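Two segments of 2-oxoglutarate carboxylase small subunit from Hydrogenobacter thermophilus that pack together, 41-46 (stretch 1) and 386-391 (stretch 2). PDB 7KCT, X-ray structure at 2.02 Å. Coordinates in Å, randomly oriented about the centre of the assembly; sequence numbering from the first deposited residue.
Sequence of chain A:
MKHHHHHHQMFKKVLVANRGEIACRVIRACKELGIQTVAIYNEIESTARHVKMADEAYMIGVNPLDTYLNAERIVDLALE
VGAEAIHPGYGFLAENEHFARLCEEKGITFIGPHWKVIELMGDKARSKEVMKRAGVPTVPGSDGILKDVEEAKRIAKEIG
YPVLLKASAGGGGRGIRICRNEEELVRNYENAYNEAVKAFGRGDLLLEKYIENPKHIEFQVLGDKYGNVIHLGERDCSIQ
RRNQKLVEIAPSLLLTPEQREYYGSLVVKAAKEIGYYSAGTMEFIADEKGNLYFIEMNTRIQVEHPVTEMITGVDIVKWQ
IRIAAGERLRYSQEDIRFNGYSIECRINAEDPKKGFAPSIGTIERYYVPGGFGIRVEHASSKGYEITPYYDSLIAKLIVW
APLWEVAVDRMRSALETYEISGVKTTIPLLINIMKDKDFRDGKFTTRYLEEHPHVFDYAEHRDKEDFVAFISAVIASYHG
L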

# COMPACT_ATOMS: atom_id res chain seq x y z
N TYR A 41 -20.39 16.80 8.02
CA TYR A 41 -21.10 15.54 7.90
C TYR A 41 -22.57 15.72 8.21
O TYR A 41 -22.98 16.69 8.84
CB TYR A 41 -20.51 14.44 8.82
CG TYR A 41 -20.61 14.73 10.30
CD1 TYR A 41 -19.76 15.63 10.91
CD2 TYR A 41 -21.55 14.06 11.10
CE1 TYR A 41 -19.85 15.91 12.25
CE2 TYR A 41 -21.64 14.33 12.45
CZ TYR A 41 -20.81 15.26 13.01
OH TYR A 41 -20.86 15.52 14.33
N ASN A 42 -23.34 14.74 7.75
CA ASN A 42 -24.76 14.67 8.09
C ASN A 42 -24.95 13.79 9.31
O ASN A 42 -24.20 12.82 9.54
CB ASN A 42 -25.55 14.12 6.90
CG ASN A 42 -27.06 14.22 7.10
OD1 ASN A 42 -27.67 13.34 7.70
ND2 ASN A 42 -27.64 15.32 6.64
N GLU A 43 -25.98 14.12 10.10
CA GLU A 43 -26.33 13.33 11.28
C GLU A 43 -26.41 11.83 10.97
O GLU A 43 -26.17 11.00 11.84
CB GLU A 43 -27.66 13.84 11.88
N ILE A 44 -26.75 11.43 9.74
CA ILE A 44 -26.82 9.98 9.51
C ILE A 44 -25.46 9.29 9.48
O ILE A 44 -25.41 8.06 9.54
CB ILE A 44 -27.53 9.60 8.20
CG1 ILE A 44 -26.85 10.31 7.03
CG2 ILE A 44 -29.06 9.88 8.32
CD1 ILE A 44 -27.08 9.70 5.72
N GLU A 45 -24.36 10.04 9.40
CA GLU A 45 -23.00 9.53 9.25
C GLU A 45 -22.13 9.98 10.42
O GLU A 45 -20.96 10.34 10.27
CB GLU A 45 -22.41 10.00 7.92
CG GLU A 45 -22.82 9.21 6.70
CD GLU A 45 -21.85 9.42 5.53
OE1 GLU A 45 -21.51 10.60 5.23
OE2 GLU A 45 -21.43 8.38 4.95
N SER A 46 -22.70 9.99 11.63
CA SER A 46 -21.94 10.57 12.74
C SER A 46 -20.75 9.70 13.11
O SER A 46 -19.79 10.21 13.71
CB SER A 46 -22.84 10.77 13.96
OG SER A 46 -23.58 9.58 14.17
N ILE A 386 -24.03 1.39 4.49
CA ILE A 386 -24.26 1.90 3.14
C ILE A 386 -25.69 2.45 3.14
O ILE A 386 -26.64 1.70 3.40
CB ILE A 386 -24.08 0.79 2.09
CG1 ILE A 386 -22.62 0.26 2.04
CG2 ILE A 386 -24.50 1.28 0.71
CD1 ILE A 386 -22.30 -0.72 3.14
N THR A 387 -25.84 3.76 2.89
CA THR A 387 -27.13 4.44 2.84
C THR A 387 -27.57 4.62 1.39
O THR A 387 -26.75 4.57 0.47
CB THR A 387 -27.04 5.82 3.51
OG1 THR A 387 -26.24 6.66 2.69
CG2 THR A 387 -26.43 5.70 4.91
N PRO A 388 -28.86 4.87 1.12
CA PRO A 388 -29.27 5.13 -0.26
C PRO A 388 -28.86 6.53 -0.78
O PRO A 388 -28.86 6.77 -2.00
CB PRO A 388 -30.79 4.95 -0.20
CG PRO A 388 -31.13 5.43 1.20
CD PRO A 388 -30.01 4.89 2.05
N TYR A 389 -28.46 7.44 0.10
CA TYR A 389 -28.26 8.85 -0.25
C TYR A 389 -26.97 9.13 -1.02
O TYR A 389 -26.91 10.14 -1.76
CB TYR A 389 -28.25 9.67 1.04
CG TYR A 389 -29.45 9.48 1.88
CD1 TYR A 389 -30.69 10.00 1.49
CD2 TYR A 389 -29.38 8.80 3.09
CE1 TYR A 389 -31.78 9.82 2.24
CE2 TYR A 389 -30.47 8.61 3.85
CZ TYR A 389 -31.68 9.13 3.42
OH TYR A 389 -32.78 8.96 4.19
N TYR A 390 -25.95 8.27 -0.90
CA TYR A 390 -24.65 8.55 -1.48
C TYR A 390 -24.17 7.44 -2.40
O TYR A 390 -24.73 6.34 -2.47
CB TYR A 390 -23.58 8.75 -0.39
CG TYR A 390 -23.96 9.76 0.61
CD1 TYR A 390 -24.19 11.09 0.26
CD2 TYR A 390 -24.10 9.40 1.94
CE1 TYR A 390 -24.57 12.04 1.23
CE2 TYR A 390 -24.45 10.29 2.88
CZ TYR A 390 -24.68 11.62 2.53
OH TYR A 390 -25.04 12.50 3.50
N ASP A 391 -23.10 7.77 -3.13
CA ASP A 391 -22.48 6.80 -4.02
C ASP A 391 -22.21 5.48 -3.29
O ASP A 391 -22.03 5.41 -2.06
CB ASP A 391 -21.17 7.36 -4.63

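No hydrogen bond joins these two segments, although an asparagine, a glutamate, a threonine and two tyrosines line the contact; it rests on van der Waals packing that converges on one methyl group. Ile44 CD1 lies 3.6 Å from Tyr389 CD2, 3.9 Å from Tyr390 CE2 and 4.1 Å from Thr387 CG2, so a single side-chain tip touches three residues of the other segment. It meets both tyrosine rings obliquely. The p, t rotamer of Ile44 carries this methyl out to them across a wide backbone gap: even the nearest CA atoms, those of Ile44 and Thr387, are 8.7 Å apart. Tyr390 is the matching hub on its own side, touching Asn42 and Glu45 as well as Ile44. Its OH approaches Asn42 CB at 3.8 Å, and its CE2 lies 3.8 Å from Glu45 OE1; both of these oxygens find hydrogen-bonding partners elsewhere in the structure. Local bonds hold the first segment in a compact turn: Ile44 N donates to Asn42 OD1 (2.9 Å, nearly linear at 169°), and Glu45 N donates to Asn42 O (2.8 Å). Within the second segment, a weak bond from Tyr389 N to Thr387 OG1 (3.5 Å) links two of the residues that Ile44 touches. The whole contact buries just 219 Å², counting both sides.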